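Long-range contacts in ribulose-bisphosphate carboxylase (Alicyclobacillus acidocaldarius subsp. acidocaldarius, PDB 4NAS), which belongs to the RuBisCO large-chain family, combining an N-terminal domain with a TIM-barrel catalytic domain, and binds calcium in this crystal: residues R109-Q114 with G281-I286; A238-V243 with P263-P268; A371-R376 with R398-Q403; G89-L94 with Y246-V251. All coordinates share one frame; numbering follows the deposited sequence.

Interaction 1: residues R109-Q114 with G281-I286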
loop_
_atom_site.group_PDB
_atom_site.type_symbol
_atom_site.label_atom_id
_atom_site.label_comp_id
_atom_site.label_asym_id
_atom_site.label_seq_id
_atom_site.Cartn_x
_atom_site.Cartn_y
_atom_site.Cartn_z
ATOM N N ARG B 109 13.342 6.536 -6.341
ATOM C CA ARG B 109 11.930 6.911 -6.424
ATOM C C ARG B 109 11.394 6.648 -7.814
ATOM O O ARG B 109 12.021 7.030 -8.816
ATOM C CB ARG B 109 11.795 8.402 -6.068
ATOM C CG ARG B 109 10.403 8.994 -6.105
ATOM C CD ARG B 109 10.477 10.496 -5.742
ATOM N NE ARG B 109 9.265 10.974 -5.081
ATOM C CZ ARG B 109 8.345 11.732 -5.653
ATOM N NH1 ARG B 109 8.480 12.121 -6.913
ATOM N NH2 ARG B 109 7.281 12.101 -4.958
ATOM N N LEU B 110 10.226 6.017 -7.889
ATOM C CA LEU B 110 9.575 5.766 -9.177
ATOM C C LEU B 110 8.838 7.013 -9.684
ATOM O O LEU B 110 7.886 7.501 -9.037
ATOM C CB LEU B 110 8.615 4.572 -9.047
ATOM C CG LEU B 110 7.788 4.211 -10.286
ATOM C CD1 LEU B 110 8.685 3.751 -11.439
ATOM C CD2 LEU B 110 6.815 3.099 -9.890
ATOM N N GLU B 111 9.280 7.509 -10.841
ATOM C CA GLU B 111 8.891 8.815 -11.376
ATOM C C GLU B 111 7.899 8.705 -12.520
ATOM O O GLU B 111 7.063 9.590 -12.731
ATOM C CB GLU B 111 10.128 9.536 -11.926
ATOM C CG GLU B 111 11.168 9.931 -10.886
ATOM C CD GLU B 111 10.789 11.193 -10.145
ATOM O OE1 GLU B 111 11.388 12.252 -10.434
ATOM O OE2 GLU B 111 9.884 11.128 -9.287
ATOM N N ARG B 112 8.026 7.640 -13.297
ATOM C CA ARG B 112 7.213 7.500 -14.494
ATOM C C ARG B 112 7.001 6.036 -14.860
ATOM O O ARG B 112 7.909 5.190 -14.717
ATOM C CB ARG B 112 7.836 8.259 -15.674
ATOM C CG ARG B 112 6.963 8.236 -16.941
ATOM C CD ARG B 112 7.620 8.914 -18.150
ATOM N NE ARG B 112 6.661 9.048 -19.248
ATOM C CZ ARG B 112 6.947 9.549 -20.444
ATOM N NH1 ARG B 112 8.176 9.949 -20.715
ATOM N NH2 ARG B 112 6.002 9.638 -21.375
ATOM N N LEU B 113 5.781 5.741 -15.301
ATOM C CA LEU B 113 5.462 4.440 -15.880
ATOM C C LEU B 113 4.872 4.632 -17.259
ATOM O O LEU B 113 3.796 5.225 -17.422
ATOM C CB LEU B 113 4.462 3.687 -15.011
ATOM C CG LEU B 113 4.996 3.115 -13.703
ATOM C CD1 LEU B 113 3.817 2.526 -12.909
ATOM C CD2 LEU B 113 6.085 2.055 -13.908
ATOM N N GLN B 114 5.570 4.158 -18.274
ATOM C CA GLN B 114 4.976 4.200 -19.606
ATOM C C GLN B 114 4.396 2.829 -19.917
ATOM O O GLN B 114 5.123 1.838 -20.012
ATOM C CB GLN B 114 5.999 4.635 -20.653
ATOM C CG GLN B 114 6.457 6.082 -20.452
ATOM C CD GLN B 114 7.599 6.481 -21.367
ATOM O OE1 GLN B 114 7.417 6.625 -22.576
ATOM N NE2 GLN B 114 8.785 6.671 -20.791
ATOM N N GLY B 281 10.007 6.777 -2.655
ATOM C CA GLY B 281 8.624 6.425 -2.956
ATOM C C GLY B 281 8.200 6.453 -4.414
ATOM O O GLY B 281 8.993 6.201 -5.316
ATOM N N ILE B 282 6.930 6.778 -4.639
ATOM C CA ILE B 282 6.333 6.804 -5.959
ATOM C C ILE B 282 5.690 8.168 -6.164
ATOM O O ILE B 282 5.002 8.642 -5.268
ATOM C CB ILE B 282 5.212 5.747 -6.048
ATOM C CG1 ILE B 282 5.735 4.362 -5.685
ATOM C CG2 ILE B 282 4.606 5.719 -7.433
ATOM C CD1 ILE B 282 4.653 3.329 -5.619
ATOM N N ALA B 283 5.889 8.786 -7.333
ATOM C CA ALA B 283 5.317 10.109 -7.631
ATOM C C ALA B 283 3.802 10.194 -7.428
ATOM O O ALA B 283 3.057 9.265 -7.759
ATOM C CB ALA B 283 5.671 10.540 -9.046
ATOM N N ALA B 284 3.341 11.331 -6.927
ATOM C CA ALA B 284 1.921 11.487 -6.653
ATOM C C ALA B 284 1.042 11.337 -7.879
ATOM O O ALA B 284 -0.062 10.855 -7.759
ATOM C CB ALA B 284 1.632 12.794 -5.948
ATOM N N ASP B 285 1.518 11.710 -9.067
ATOM C CA ASP B 285 0.653 11.594 -10.235
ATOM C C ASP B 285 0.390 10.134 -10.613
ATOM O O ASP B 285 -0.616 9.810 -11.264
ATOM C CB ASP B 285 1.207 12.375 -11.426
ATOM C CG ASP B 285 2.561 11.872 -11.854
ATOM O OD1 ASP B 285 3.508 12.008 -11.049
ATOM O OD2 ASP B 285 2.673 11.334 -12.973
ATOM N N ILE B 286 1.302 9.252 -10.225
ATOM C CA ILE B 286 1.131 7.842 -10.510
ATOM C C ILE B 286 0.132 7.303 -9.489
ATOM O O ILE B 286 -0.856 6.669 -9.845
ATOM C CB ILE B 286 2.479 7.074 -10.431
ATOM C CG1 ILE B 286 3.434 7.540 -11.536
ATOM C CG2 ILE B 286 2.262 5.517 -10.455
ATOM C CD1 ILE B 286 4.877 6.994 -11.358
HETATM O O HOH W 1 5.364 13.473 -6.778
HETATM O O HOH W 2 5.873 12.149 -11.953
HETATM O O HOH W 3 4.728 10.203 -14.005
#
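Arg109 sets CG anti to its backbone N (chi1 180°), and its chain stays extended from CG to NE. The extended chain carries NE out past Gly281, with Arg109 CG 3.2 Å from Gly281 O. Beyond NE, the guanidinium has Ala283 CA over one face, 3.8 Å from Arg109 NH1. Ile286 holds CG1 anti to its carbonyl carbon (chi1 -66°). Its CD1 reaches the backbone at Glu111 O, 3.7 Å away. The Ile286 side chain crosses both Leu110 and Leu113 at about a right angle.

Leu110 supplies the backbone link in both directions. Leu110 N gives a hydrogen bond to Gly281 O at 2.9 Å, and Leu110 O accepts from Ala283 N at 2.9 Å. The pairing with Ile282 is a parallel bridge. It adds the short, weakly bonded strand 281-282 to the edge of the mixed sheet. Ala283 is the N-cap of helix 284-295, so the sheet edge runs almost directly into a helix. The contact joins the N-terminal family region to the catalytic one. A classic beta bulge lies beside it, where Glu111 and Arg112 both face Thr16.

Within the strand, Arg109 NH1 forms a salt bridge to Glu111 OE2 at 2.9 Å, which steadies the guanidinium beside Ala283. Arg109 NH2 also hydrogen-bonds Tyr275 O, and Arg109 NE hydrogen-bonds Tyr280 O. The Arg109 charge is thus probably balanced by Glu111. Water 1 links Arg109 NH2 to Ala284 N, and waters 2 and 3 lie between Glu111 O and the Asp285 carboxylate.

Interaction 2: residues A238-V243 with P263-P268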
loop_
_atom_site.group_PDB
_atom_site.type_symbol
_atom_site.label_atom_id
_atom_site.label_comp_id
_atom_site.label_asym_id
_atom_site.label_seq_id
_atom_site.Cartn_x
_atom_site.Cartn_y
_atom_site.Cartn_z
ATOM N N ALA B 238 -22.725 7.097 -4.792
ATOM C CA ALA B 238 -21.351 6.689 -5.064
ATOM C C ALA B 238 -20.815 5.897 -3.876
ATOM O O ALA B 238 -21.344 5.987 -2.765
ATOM C CB ALA B 238 -20.457 7.905 -5.349
ATOM N N LEU B 239 -19.783 5.109 -4.122
ATOM C CA LEU B 239 -19.005 4.488 -3.061
ATOM C C LEU B 239 -17.715 5.297 -2.817
ATOM O O LEU B 239 -16.923 5.519 -3.738
ATOM C CB LEU B 239 -18.651 3.046 -3.436
ATOM C CG LEU B 239 -19.801 2.123 -3.869
ATOM C CD1 LEU B 239 -19.267 0.728 -4.204
ATOM C CD2 LEU B 239 -20.886 2.021 -2.804
ATOM N N LEU B 240 -17.527 5.725 -1.572
ATOM C CA LEU B 240 -16.290 6.351 -1.111
ATOM C C LEU B 240 -15.304 5.228 -0.780
ATOM O O LEU B 240 -15.584 4.370 0.060
ATOM C CB LEU B 240 -16.577 7.199 0.143
ATOM C CG LEU B 240 -15.368 7.866 0.806
ATOM C CD1 LEU B 240 -14.618 8.700 -0.234
ATOM C CD2 LEU B 240 -15.755 8.726 2.036
ATOM N N VAL B 241 -14.173 5.188 -1.474
ATOM C CA VAL B 241 -13.231 4.114 -1.235
ATOM C C VAL B 241 -11.864 4.687 -0.911
ATOM O O VAL B 241 -11.321 5.504 -1.675
ATOM C CB VAL B 241 -13.125 3.150 -2.453
ATOM C CG1 VAL B 241 -12.193 1.985 -2.141
ATOM C CG2 VAL B 241 -14.487 2.603 -2.824
ATOM N N ASN B 242 -11.336 4.278 0.237
ATOM C CA ASN B 242 -9.936 4.496 0.582
ATOM C C ASN B 242 -9.026 3.538 -0.195
ATOM O O ASN B 242 -8.561 2.513 0.317
ATOM C CB ASN B 242 -9.740 4.323 2.071
ATOM C CG ASN B 242 -10.458 5.408 2.865
ATOM O OD1 ASN B 242 -10.203 6.607 2.673
ATOM N ND2 ASN B 242 -11.378 4.996 3.729
ATOM N N VAL B 243 -8.779 3.901 -1.433
ATOM C CA VAL B 243 -8.152 2.963 -2.376
ATOM C C VAL B 243 -6.803 2.425 -1.921
ATOM O O VAL B 243 -6.525 1.201 -1.971
ATOM C CB VAL B 243 -8.016 3.621 -3.743
ATOM C CG1 VAL B 243 -7.441 2.620 -4.742
ATOM C CG2 VAL B 243 -9.392 4.108 -4.193
ATOM N N PRO B 263 -21.029 4.743 -9.107
ATOM C CA PRO B 263 -19.682 5.312 -9.299
ATOM C C PRO B 263 -18.771 5.123 -8.092
ATOM O O PRO B 263 -19.245 5.056 -6.950
ATOM C CB PRO B 263 -19.962 6.804 -9.514
ATOM C CG PRO B 263 -21.351 6.854 -10.074
ATOM C CD PRO B 263 -22.095 5.722 -9.414
ATOM N N ILE B 264 -17.465 5.035 -8.344
ATOM C CA ILE B 264 -16.489 4.992 -7.268
ATOM C C ILE B 264 -15.867 6.387 -7.010
ATOM O O ILE B 264 -15.427 7.082 -7.931
ATOM C CB ILE B 264 -15.378 3.941 -7.571
ATOM C CG1 ILE B 264 -15.994 2.527 -7.591
ATOM C CG2 ILE B 264 -14.203 4.096 -6.587
ATOM C CD1 ILE B 264 -15.074 1.451 -8.142
ATOM N N LEU B 265 -15.838 6.786 -5.752
ATOM C CA LEU B 265 -15.234 8.052 -5.373
ATOM C C LEU B 265 -13.928 7.704 -4.639
ATOM O O LEU B 265 -13.930 7.304 -3.466
ATOM C CB LEU B 265 -16.200 8.867 -4.490
ATOM C CG LEU B 265 -15.670 10.106 -3.730
ATOM C CD1 LEU B 265 -15.248 11.210 -4.710
ATOM C CD2 LEU B 265 -16.727 10.654 -2.711
ATOM N N ALA B 266 -12.818 7.817 -5.362
ATOM C CA ALA B 266 -11.499 7.496 -4.817
ATOM C C ALA B 266 -10.936 8.536 -3.838
ATOM O O ALA B 266 -10.651 9.695 -4.207
ATOM C CB ALA B 266 -10.536 7.259 -5.915
ATOM N N HIS B 267 -10.733 8.122 -2.590
ATOM C CA HIS B 267 -10.184 9.054 -1.594
ATOM C C HIS B 267 -8.679 8.783 -1.435
ATOM O O HIS B 267 -8.270 7.640 -1.422
ATOM C CB HIS B 267 -10.921 8.951 -0.233
ATOM C CG HIS B 267 -10.501 10.004 0.752
ATOM N ND1 HIS B 267 -9.328 9.919 1.478
ATOM C CD2 HIS B 267 -11.047 11.207 1.069
ATOM C CE1 HIS B 267 -9.184 11.007 2.217
ATOM N NE2 HIS B 267 -10.208 11.811 1.979
ATOM N N PRO B 268 -7.849 9.835 -1.301
ATOM C CA PRO B 268 -6.397 9.585 -1.273
ATOM C C PRO B 268 -5.785 9.194 0.066
ATOM O O PRO B 268 -4.559 9.234 0.148
ATOM C CB PRO B 268 -5.805 10.945 -1.678
ATOM C CG PRO B 268 -6.790 11.914 -1.213
ATOM C CD PRO B 268 -8.145 11.268 -1.451
#
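Leu240 lays its CD1 against Leu265 CD2 at 3.8 Å and against His267 CB at 3.7 Å. With CG anti to the backbone N (chi1 177°), its chi2 of 54° places CD1 there. Leu240 and His267 lie side by side and point the same way. On the other face of the sheet, Val241 CG2 packs on Ile264 CG2; just past the strand, Val243 CG2 meets Ala266 CB.

Four backbone hydrogen bonds join the strands. Leu239 N donates to Pro263 O, and Leu239 O accepts from Leu265 N at 2.6 Å. Val241 N donates to Leu265 O at 2.9 Å, and Val241 O accepts from His267 N at 2.8 Å. The last three donors are tilted from the carbonyl planes. The strands run parallel, with their axes 23° apart.

They are neighbours in the TIM barrel, joined through helix 248-256 as a beta-alpha-beta crossover. The face with Val241 and Ile264 packs on that helix. The face with Leu240 and His267 is turned the other way, and the His267 side chain comes within about 5 Å of a calcium ion.

Asn242 OD1 lies 3.6 Å from His267 ND1, with amide and ring planes 79° apart. His267 ND1 is hydrogen-bonded to Ala269 N, whereas the buried Asn242 OD1 has no hydrogen-bond partner in the model. Both side chains also touch Glu179, a residue of the calcium site. Asn242 further packs on Val96 of the second subunit.

Interaction 3: residues A371-R376 with R398-Q403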
loop_
_atom_site.group_PDB
_atom_site.type_symbol
_atom_site.label_atom_id
_atom_site.label_comp_id
_atom_site.label_asym_id
_atom_site.label_seq_id
_atom_site.Cartn_x
_atom_site.Cartn_y
_atom_site.Cartn_z
ATOM N N ALA B 371 -24.493 25.600 6.399
ATOM C CA ALA B 371 -24.219 24.744 5.237
ATOM C C ALA B 371 -25.115 25.089 4.045
ATOM O O ALA B 371 -24.640 25.206 2.917
ATOM C CB ALA B 371 -24.380 23.277 5.614
ATOM N N ARG B 372 -26.406 25.259 4.313
ATOM C CA ARG B 372 -27.362 25.619 3.272
ATOM C C ARG B 372 -26.880 26.803 2.453
ATOM O O ARG B 372 -26.804 26.739 1.224
ATOM C CB ARG B 372 -28.740 25.955 3.850
ATOM C CG ARG B 372 -29.698 26.405 2.749
ATOM C CD ARG B 372 -31.133 26.595 3.211
ATOM N NE ARG B 372 -31.929 27.059 2.078
ATOM C CZ ARG B 372 -32.085 28.338 1.751
ATOM N NH1 ARG B 372 -31.524 29.288 2.491
ATOM N NH2 ARG B 372 -32.809 28.663 0.689
HETATM N N MSE B 373 -26.558 27.883 3.149
HETATM C CA MSE B 373 -25.991 29.056 2.510
HETATM C C MSE B 373 -24.633 28.768 1.876
HETATM O O MSE B 373 -24.317 29.331 0.830
HETATM C CB MSE B 373 -25.890 30.203 3.516
HETATM C CG MSE B 373 -27.249 30.689 3.995
HETATM SE SE MSE B 373 -28.319 31.458 2.555
HETATM C CE MSE B 373 -27.311 33.100 2.340
ATOM N N GLY B 374 -23.838 27.896 2.509
ATOM C CA GLY B 374 -22.519 27.554 2.015
ATOM C C GLY B 374 -22.587 26.918 0.642
ATOM O O GLY B 374 -21.758 27.194 -0.226
ATOM N N GLY B 375 -23.578 26.059 0.449
ATOM C CA GLY B 375 -23.839 25.489 -0.860
ATOM C C GLY B 375 -24.350 26.501 -1.882
ATOM O O GLY B 375 -23.859 26.543 -3.020
ATOM N N ARG B 376 -25.322 27.319 -1.484
ATOM C CA ARG B 376 -25.907 28.310 -2.393
ATOM C C ARG B 376 -24.810 29.199 -2.978
ATOM O O ARG B 376 -24.806 29.476 -4.183
ATOM C CB ARG B 376 -26.972 29.159 -1.682
ATOM C CG ARG B 376 -28.203 28.360 -1.287
ATOM C CD ARG B 376 -29.200 29.195 -0.524
ATOM N NE ARG B 376 -29.834 30.194 -1.376
ATOM C CZ ARG B 376 -30.933 29.968 -2.084
ATOM N NH1 ARG B 376 -31.513 28.776 -2.033
ATOM N NH2 ARG B 376 -31.457 30.937 -2.831
ATOM N N ARG B 398 -26.962 38.545 -4.425
ATOM C CA ARG B 398 -26.901 37.198 -3.859
ATOM C C ARG B 398 -26.153 37.185 -2.531
ATOM O O ARG B 398 -24.927 37.138 -2.507
ATOM C CB ARG B 398 -26.240 36.245 -4.854
ATOM C CG ARG B 398 -27.026 36.090 -6.148
ATOM C CD ARG B 398 -26.144 35.636 -7.316
ATOM N NE ARG B 398 -26.920 35.601 -8.553
ATOM C CZ ARG B 398 -27.216 36.672 -9.282
ATOM N NH1 ARG B 398 -26.797 37.876 -8.911
ATOM N NH2 ARG B 398 -27.938 36.541 -10.383
ATOM N N PRO B 399 -26.898 37.237 -1.413
ATOM C CA PRO B 399 -26.297 37.330 -0.077
ATOM C C PRO B 399 -25.363 36.160 0.261
ATOM O O PRO B 399 -24.418 36.366 1.017
ATOM C CB PRO B 399 -27.514 37.357 0.858
ATOM C CG PRO B 399 -28.607 36.729 0.071
ATOM C CD PRO B 399 -28.367 37.143 -1.344
ATOM N N ALA B 400 -25.612 34.973 -0.279
ATOM C CA ALA B 400 -24.731 33.828 0.007
ATOM C C ALA B 400 -23.310 34.097 -0.475
ATOM O O ALA B 400 -22.356 34.051 0.308
ATOM C CB ALA B 400 -25.286 32.551 -0.607
ATOM N N LEU B 401 -23.178 34.386 -1.767
ATOM C CA LEU B 401 -21.890 34.732 -2.352
ATOM C C LEU B 401 -21.255 35.903 -1.616
ATOM O O LEU B 401 -20.051 35.920 -1.374
ATOM C CB LEU B 401 -22.052 35.084 -3.832
ATOM C CG LEU B 401 -20.774 35.485 -4.578
ATOM C CD1 LEU B 401 -19.746 34.342 -4.551
ATOM C CD2 LEU B 401 -21.080 35.900 -6.003
ATOM N N ARG B 402 -22.084 36.887 -1.266
ATOM C CA ARG B 402 -21.640 38.064 -0.534
ATOM C C ARG B 402 -20.906 37.685 0.760
ATOM O O ARG B 402 -19.782 38.122 1.000
ATOM C CB ARG B 402 -22.861 38.931 -0.217
ATOM C CG ARG B 402 -22.618 40.122 0.669
ATOM C CD ARG B 402 -23.961 40.676 1.140
ATOM N NE ARG B 402 -24.377 40.129 2.435
ATOM C CZ ARG B 402 -25.640 40.080 2.862
ATOM N NH1 ARG B 402 -25.924 39.581 4.061
ATOM N NH2 ARG B 402 -26.624 40.521 2.087
ATOM N N GLN B 403 -21.548 36.874 1.594
ATOM C CA GLN B 403 -20.935 36.414 2.836
ATOM C C GLN B 403 -19.650 35.619 2.584
ATOM O O GLN B 403 -18.657 35.773 3.307
ATOM C CB GLN B 403 -21.934 35.585 3.649
ATOM C CG GLN B 403 -23.071 36.423 4.226
ATOM C CD GLN B 403 -24.054 35.616 5.055
ATOM O OE1 GLN B 403 -24.828 34.821 4.522
ATOM N NE2 GLN B 403 -24.044 35.839 6.375
#
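Met373, modelled as selenomethionine, carries most of this contact with Ala400. Its CB points toward residues 398-403 but does not reach them. CG is anti to the carbonyl carbon (chi1 -65°) and also stays back. The next bend, chi2 -64°, places SE 4.5 Å from Ala400 CB, still a loose approach. A further bend at chi3 swings CE onto the other helix.

CE does the touching. It lies 3.6 Å from Ala400 CA and 3.6 Å from Ala400 CB. It also approaches Gln403 OE1 at 3.7 Å and comes loosely near the Pro399 ring. The methyl group therefore rests on the first turn of helix 399-408, touching a small apolar side chain and an amide oxygen. Ala400 CB in turn meets the backbone, 3.7 Å from Met373 O. One turn further along, Arg376 CB comes to 3.9 Å from Ala400 CB. Ala400 CB thus touches two residues of helix 371-386. No hydrogen bond or salt bridge crosses the contact, which is plain van der Waals packing.

The short helical segments cross at 94°, with axes 8.4 Å apart at closest approach. Asp380, further along helix 371-386, also touches Ala400. His367, in the loop after helix 362-365, accompanies the contact: it packs on Met373 and Gln403, and its NE2 is hydrogen-bonded to Ala400 O. Leu401 turns instead to helix 391-394. The contact lies near the surface of the catalytic domain, where the C-terminal helix 399-408 packs across helix 371-386.

Interaction 4: residues G89-L94 with Y246-V251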
loop_
_atom_site.group_PDB
_atom_site.type_symbol
_atom_site.label_atom_id
_atom_site.label_comp_id
_atom_site.label_asym_id
_atom_site.label_seq_id
_atom_site.Cartn_x
_atom_site.Cartn_y
_atom_site.Cartn_z
ATOM N N GLY B 89 -1.607 -9.150 -15.400
ATOM C CA GLY B 89 -2.782 -8.286 -15.443
ATOM C C GLY B 89 -3.295 -7.721 -14.118
ATOM O O GLY B 89 -4.458 -7.300 -14.025
ATOM N N THR B 90 -2.453 -7.709 -13.089
ATOM C CA THR B 90 -2.852 -7.157 -11.789
ATOM C C THR B 90 -1.914 -6.065 -11.308
ATOM O O THR B 90 -0.747 -5.995 -11.705
ATOM C CB THR B 90 -2.887 -8.231 -10.701
ATOM O OG1 THR B 90 -1.592 -8.851 -10.616
ATOM C CG2 THR B 90 -3.982 -9.275 -11.012
ATOM N N PHE B 91 -2.420 -5.208 -10.429
ATOM C CA PHE B 91 -1.557 -4.188 -9.841
ATOM C C PHE B 91 -0.429 -4.828 -9.022
ATOM O O PHE B 91 0.700 -4.314 -9.008
ATOM C CB PHE B 91 -2.363 -3.232 -8.974
ATOM C CG PHE B 91 -3.296 -2.378 -9.759
ATOM C CD1 PHE B 91 -2.854 -1.190 -10.319
ATOM C CD2 PHE B 91 -4.608 -2.786 -9.981
ATOM C CE1 PHE B 91 -3.718 -0.398 -11.059
ATOM C CE2 PHE B 91 -5.476 -1.996 -10.719
ATOM C CZ PHE B 91 -5.030 -0.801 -11.256
ATOM N N ALA B 92 -0.715 -5.945 -8.360
ATOM C CA ALA B 92 0.348 -6.649 -7.627
ATOM C C ALA B 92 1.533 -6.992 -8.527
ATOM O O ALA B 92 2.687 -6.786 -8.156
ATOM C CB ALA B 92 -0.181 -7.907 -6.965
ATOM N N SER B 93 1.251 -7.557 -9.694
ATOM C CA SER B 93 2.328 -8.005 -10.574
ATOM C C SER B 93 3.107 -6.787 -11.048
ATOM O O SER B 93 4.329 -6.785 -11.059
ATOM C CB SER B 93 1.776 -8.742 -11.781
ATOM O OG SER B 93 1.063 -7.830 -12.596
ATOM N N LEU B 94 2.374 -5.737 -11.398
ATOM C CA LEU B 94 2.968 -4.511 -11.871
ATOM C C LEU B 94 3.887 -3.880 -10.813
ATOM O O LEU B 94 5.063 -3.605 -11.073
ATOM C CB LEU B 94 1.863 -3.534 -12.288
ATOM C CG LEU B 94 2.394 -2.157 -12.685
ATOM C CD1 LEU B 94 3.348 -2.294 -13.902
ATOM C CD2 LEU B 94 1.257 -1.159 -12.965
ATOM N N TYR B 246 -6.882 -0.061 0.952
ATOM C CA TYR B 246 -7.407 -1.386 0.635
ATOM C C TYR B 246 -6.533 -2.112 -0.383
ATOM O O TYR B 246 -6.425 -3.338 -0.350
ATOM C CB TYR B 246 -8.825 -1.284 0.105
ATOM C CG TYR B 246 -9.873 -1.400 1.179
ATOM C CD1 TYR B 246 -10.041 -2.591 1.878
ATOM C CD2 TYR B 246 -10.717 -0.336 1.474
ATOM C CE1 TYR B 246 -11.006 -2.713 2.854
ATOM C CE2 TYR B 246 -11.701 -0.452 2.468
ATOM C CZ TYR B 246 -11.833 -1.643 3.147
ATOM O OH TYR B 246 -12.811 -1.791 4.105
ATOM N N GLY B 247 -5.904 -1.348 -1.274
ATOM C CA GLY B 247 -5.116 -1.923 -2.350
ATOM C C GLY B 247 -5.780 -1.782 -3.701
ATOM O O GLY B 247 -6.997 -1.924 -3.806
ATOM N N TYR B 248 -4.997 -1.576 -4.762
ATOM C CA TYR B 248 -5.603 -1.263 -6.058
ATOM C C TYR B 248 -6.356 -2.436 -6.681
ATOM O O TYR B 248 -7.367 -2.240 -7.379
ATOM C CB TYR B 248 -4.577 -0.696 -7.059
ATOM C CG TYR B 248 -3.973 0.643 -6.696
ATOM C CD1 TYR B 248 -4.574 1.839 -7.104
ATOM C CD2 TYR B 248 -2.787 0.718 -5.987
ATOM C CE1 TYR B 248 -4.030 3.064 -6.781
ATOM C CE2 TYR B 248 -2.231 1.950 -5.652
ATOM C CZ TYR B 248 -2.847 3.115 -6.067
ATOM O OH TYR B 248 -2.292 4.334 -5.742
ATOM N N ASP B 249 -5.849 -3.645 -6.463
ATOM C CA ASP B 249 -6.500 -4.835 -7.009
ATOM C C ASP B 249 -7.852 -5.070 -6.379
ATOM O O ASP B 249 -8.749 -5.574 -7.052
ATOM C CB ASP B 249 -5.638 -6.080 -6.845
ATOM C CG ASP B 249 -4.503 -6.129 -7.840
ATOM O OD1 ASP B 249 -4.755 -5.878 -9.041
ATOM O OD2 ASP B 249 -3.358 -6.377 -7.411
ATOM N N VAL B 250 -7.972 -4.745 -5.087
ATOM C CA VAL B 250 -9.238 -4.835 -4.383
ATOM C C VAL B 250 -10.258 -3.943 -5.066
ATOM O O VAL B 250 -11.358 -4.398 -5.409
ATOM C CB VAL B 250 -9.133 -4.385 -2.900
ATOM C CG1 VAL B 250 -10.507 -4.037 -2.365
ATOM C CG2 VAL B 250 -8.536 -5.468 -2.040
ATOM N N VAL B 251 -9.891 -2.673 -5.256
ATOM C CA VAL B 251 -10.750 -1.711 -5.952
ATOM C C VAL B 251 -11.033 -2.093 -7.404
ATOM O O VAL B 251 -12.145 -1.872 -7.899
ATOM C CB VAL B 251 -10.171 -0.262 -5.850
ATOM C CG1 VAL B 251 -11.084 0.748 -6.529
ATOM C CG2 VAL B 251 -10.003 0.097 -4.376
#
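Asp249 grips the start of helix 91-99 with both carboxylate oxygens. Phe91 N donates to Asp249 OD1 at 2.8 Å, and Ala92 N donates to Asp249 OD2 at 2.8 Å. Both oxygens are met on the syn side. The carboxylate, presumably charged, sits at the N-terminal end of the helix, which would probably favour it. Thr90 CB also lies against Asp249 OD1.

Within residues 89-94, Thr90 is the N-cap. Its OG1 accepts from Ser93 N at 3.3 Å and is hydrogen-bonded to Asn88 OD1 as well. Ser93 OG returns a bond to Thr90 O at 2.7 Å.

The contact ties helix 91-99 of the N-terminal family region to helix 248-256. The latter is the TIM-barrel helix that leads from strand 238-242 to strand 264-267.

The aromatic part is a CH-pi contact. Tyr248 CB lies over the Phe91 ring, 3.6 Å from its centroid and 18° off the normal. The Phe91 torsion (chi1 -68°, CG anti to the carbonyl carbon) sets CG 3.4 Å from Tyr248 CB. The edge of the same ring faces the carboxylate, with Phe91 CD2 3.2 Å from Asp249 OD1. The two rings meet obliquely, their planes at 31°. Tyr248 OH is hydrogen-bonded to Val287 O.

Apolar packing extends outward. Phe91 touches Leu294 and Ala295 of helix 284-295. Ala92 packs on Tyr246 of the second subunit.

In the fold
Interactions 1, 2 and 4 are buried, whereas interaction 3 is a surface contact whose centre is about 28 Å from the chain centre. Interactions 1 and 4 both join the N-terminal family region to the catalytic one. The first does so by sheet pairing, apolar packing and bridging waters, the other by a carboxylate at a helix start. Helix 91-99 leads on to strand 108-114, so one connected part of the chain serves both. Interaction 2 is regular barrel pairing. It touches interaction 4 where Val251 packs on Val241 and Val243, and both reach the second subunit. Interaction 3 has only apolar and van der Waals contact, with its nearest atoms about 17 Å from interaction 2.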